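Local coordinates for multicopper oxidase (Pseudomonas thermotolerans, PDB 6VOW), which probably oxidises phenolic, laccase-type substrates at a mononuclear copper and passes the electrons to a copper cluster that reduces dioxygen to water, at residues L383-H388 with G418-A423. Numbering follows the deposited sequence.
Sequences LAQYQH and GKNETA. With CU (copper (II) ion), chain D.
Asn-420 and Ala-384 make the tight centre of this contact: Asn-420 N donates to Ala-384 O over 2.7 Å, with the donor nearly in line with the C=O bond (171°). The same oxygen also lies 3.5 Å from Lys-419 CA, a CA-H...O contact, where the two backbones run close. A type II beta turn from Gly-418 to Glu-421 presents the N-H of Asn-420; it is closed by Glu-421 N to Gly-418 O, while Gly-418 N donates to Glu-421 OE1 at 2.6 Å.

Lys-419 runs extended through CE, passing Gln-385 O with CG 3.4 Å away, then bends at chi4 (-48°) and gives Lys-419 NZ a 2.8 Å hydrogen bond to Gln-385 O, the donor tilted out of the carbonyl plane. On the solvent side the bent Gln-385 side chain crosses the lysine at about a right angle, OE1 lying 3.7 Å from Lys-419 CD. Its amide abuts that of Asn-420, planes 61° apart, without a hydrogen bond: Gln-385 NE2 comes to 3.0 Å from Asn-420 CG, but the angle to OD1 is poor and ND2 is a second donor.

Deeper in, Tyr-386 O lies over one face of the His-388 imidazole, whose ND1 binds copper at 2.0 Å. Cys-439 and His-444 complete these protein ligands, the Cys-His2 set of a type 1 copper site in a multicopper oxidase cupredoxin domain.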
ATOM      1  N   LEU A 383      -9.034   8.730  18.354  1.00 76.87           N
ATOM      2  CA  LEU A 383      -8.989   9.432  19.633  1.00 72.35           C
ATOM      3  C   LEU A 383      -7.549   9.784  20.007  1.00 81.09           C
ATOM      4  O   LEU A 383      -7.096   9.501  21.126  1.00 98.42           O
ATOM      5  CB  LEU A 383      -9.634   8.588  20.721  1.00 69.02           C
ATOM      6  CG  LEU A 383     -11.003   7.986  20.398  1.00 72.47           C
ATOM      7  CD1 LEU A 383     -11.491   7.233  21.634  1.00 74.08           C
ATOM      8  CD2 LEU A 383     -12.010   9.029  19.948  1.00 71.04           C
ATOM      9  N   ALA A 384      -6.835  10.416  19.071  1.00 65.72           N
ATOM     10  CA  ALA A 384      -5.470  10.883  19.315  1.00 52.44           C
ATOM     11  C   ALA A 384      -5.042  11.983  18.343  1.00 63.61           C
ATOM     12  O   ALA A 384      -5.746  12.317  17.367  1.00 72.10           O
ATOM     13  CB  ALA A 384      -4.472   9.742  19.304  1.00 48.17           C
ATOM     14  N   GLN A 385      -3.870  12.536  18.641  1.00 71.60           N
ATOM     15  CA  GLN A 385      -3.252  13.562  17.828  1.00 66.63           C
ATOM     16  C   GLN A 385      -2.251  12.949  16.855  1.00 63.55           C
ATOM     17  O   GLN A 385      -1.308  13.608  16.397  1.00 55.62           O
ATOM     18  CB  GLN A 385      -2.613  14.638  18.732  1.00 71.98           C
ATOM     19  CG  GLN A 385      -3.552  15.784  19.125  1.00 74.59           C
ATOM     20  CD  GLN A 385      -4.511  16.234  18.000  1.00 75.75           C
ATOM     21  OE1 GLN A 385      -4.262  17.208  17.249  1.00 62.92           O
ATOM     22  NE2 GLN A 385      -5.607  15.492  17.862  1.00 81.79           N
ATOM     23  N   TYR A 386      -2.517  11.702  16.468  1.00 64.78           N
ATOM     24  CA  TYR A 386      -1.608  10.954  15.630  1.00 57.95           C
ATOM     25  C   TYR A 386      -2.356  10.326  14.462  1.00 58.86           C
ATOM     26  O   TYR A 386      -3.427   9.760  14.661  1.00 48.16           O
ATOM     27  CB  TYR A 386      -0.904   9.976  16.525  1.00 48.43           C
ATOM     28  CG  TYR A 386       0.040  10.760  17.424  1.00 59.08           C
ATOM     29  CD1 TYR A 386       1.132  11.420  16.872  1.00 67.34           C
ATOM     30  CD2 TYR A 386      -0.204  10.914  18.785  1.00 61.26           C
ATOM     31  CE1 TYR A 386       1.974  12.197  17.646  1.00 62.56           C
ATOM     32  CE2 TYR A 386       0.635  11.681  19.571  1.00 66.69           C
ATOM     33  CZ  TYR A 386       1.729  12.298  18.995  1.00 70.99           C
ATOM     34  OH  TYR A 386       2.621  13.044  19.683  1.00 95.48           O
ATOM     35  N   GLN A 387      -1.870  10.526  13.240  1.00 52.45           N
ATOM     36  CA  GLN A 387      -2.644   9.964  12.096  1.00 57.71           C
ATOM     37  C   GLN A 387      -2.413   8.487  11.952  1.00 48.09           C
ATOM     38  O   GLN A 387      -1.330   7.995  12.290  1.00 47.85           O
ATOM     39  CB  GLN A 387      -2.423  10.690  10.781  1.00 59.79           C
ATOM     40  CG  GLN A 387      -1.068  10.604  10.109  1.00 64.73           C
ATOM     41  CD  GLN A 387      -0.947  11.706   9.068  1.00 65.77           C
ATOM     42  OE1 GLN A 387      -1.823  11.885   8.185  1.00 60.98           O
ATOM     43  NE2 GLN A 387       0.102  12.520   9.218  1.00 95.83           N
ATOM     44  N   HIS A 388      -3.430   7.744  11.494  1.00 44.17           N
ATOM     45  CA  HIS A 388      -3.226   6.317  11.310  1.00 42.79           C
ATOM     46  C   HIS A 388      -3.729   5.923   9.911  1.00 41.58           C
ATOM     47  O   HIS A 388      -4.880   6.197   9.603  1.00 52.31           O
ATOM     48  CB  HIS A 388      -4.059   5.611  12.348  1.00 48.74           C
ATOM     49  CG  HIS A 388      -3.651   5.904  13.751  1.00 54.50           C
ATOM     50  ND1 HIS A 388      -2.369   5.702  14.208  1.00 53.52           N
ATOM     51  CD2 HIS A 388      -4.357   6.390  14.797  1.00 49.51           C
ATOM     52  CE1 HIS A 388      -2.298   6.059  15.480  1.00 60.89           C
ATOM     53  NE2 HIS A 388      -3.503   6.460  15.868  1.00 51.78           N
ATOM     54  N   GLY A 418      -6.983  10.969  10.166  1.00 38.69           N
ATOM     55  CA  GLY A 418      -6.260  12.112  10.693  1.00 43.06           C
ATOM     56  C   GLY A 418      -6.421  12.181  12.178  1.00 53.35           C
ATOM     57  O   GLY A 418      -7.150  11.382  12.792  1.00 48.04           O
ATOM     58  N   LYS A 419      -5.659  13.139  12.704  1.00 68.84           N
ATOM     59  CA  LYS A 419      -5.602  13.509  14.092  1.00 59.50           C
ATOM     60  C   LYS A 419      -6.986  13.876  14.499  1.00 53.94           C
ATOM     61  O   LYS A 419      -7.611  14.713  13.852  1.00 59.45           O
ATOM     62  CB  LYS A 419      -4.754  14.747  14.236  1.00 60.96           C
ATOM     63  CG  LYS A 419      -3.282  14.656  13.806  1.00 63.96           C
ATOM     64  CD  LYS A 419      -2.614  15.982  14.193  1.00 62.18           C
ATOM     65  CE  LYS A 419      -1.168  16.173  13.776  1.00 67.39           C
ATOM     66  NZ  LYS A 419      -0.348  14.979  14.131  1.00 70.82           N
ATOM     67  N   ASN A 420      -7.467  13.251  15.569  1.00 66.72           N
ATOM     68  CA  ASN A 420      -8.826  13.453  16.068  1.00 63.91           C
ATOM     69  C   ASN A 420      -9.903  13.361  15.017  1.00 64.36           C
ATOM     70  O   ASN A 420     -10.929  13.973  15.150  1.00 65.63           O
ATOM     71  CB  ASN A 420      -8.931  14.798  16.770  1.00 66.01           C
ATOM     72  CG  ASN A 420      -8.446  14.764  18.199  1.00 79.93           C
ATOM     73  OD1 ASN A 420      -7.962  13.739  18.727  1.00 79.80           O
ATOM     74  ND2 ASN A 420      -8.539  15.928  18.842  1.00 85.50           N
ATOM     75  N   GLU A 421      -9.684  12.612  13.955  1.00 65.82           N
ATOM     76  CA  GLU A 421     -10.685  12.555  12.915  1.00 58.14           C
ATOM     77  C   GLU A 421     -11.713  11.434  13.219  1.00 60.05           C
ATOM     78  O   GLU A 421     -11.361  10.334  13.674  1.00 55.99           O
ATOM     79  CB  GLU A 421     -10.008  12.364  11.556  1.00 67.63           C
ATOM     80  CG  GLU A 421     -10.968  12.188  10.395  1.00 58.04           C
ATOM     81  CD  GLU A 421     -10.308  12.011   9.028  1.00 65.72           C
ATOM     82  OE1 GLU A 421      -9.027  11.993   8.851  1.00 54.12           O
ATOM     83  OE2 GLU A 421     -11.142  11.900   8.090  1.00 71.25           O
ATOM     84  N   THR A 422     -12.996  11.705  12.954  1.00 62.06           N
ATOM     85  CA  THR A 422     -13.994  10.611  12.872  1.00 66.06           C
ATOM     86  C   THR A 422     -14.467  10.451  11.430  1.00 68.16           C
ATOM     87  O   THR A 422     -15.218  11.303  10.946  1.00 61.39           O
ATOM     88  CB  THR A 422     -15.227  10.812  13.754  1.00 62.36           C
ATOM     89  OG1 THR A 422     -14.859  10.658  15.134  1.00 64.21           O
ATOM     90  CG2 THR A 422     -16.318   9.780  13.400  1.00 62.29           C
ATOM     91  N   ALA A 423     -14.059   9.346  10.782  1.00 65.94           N
ATOM     92  CA  ALA A 423     -14.495   9.011   9.405  1.00 63.22           C
ATOM     93  C   ALA A 423     -15.475   7.786   9.321  1.00 61.74           C
ATOM     94  O   ALA A 423     -15.474   6.830  10.138  1.00 54.75           O
ATOM     95  CB  ALA A 423     -13.282   8.862   8.491  1.00 59.70           C
TER
HETATM   96 CU    CU D 503      -1.124   4.334  13.393  1.00 51.46          CU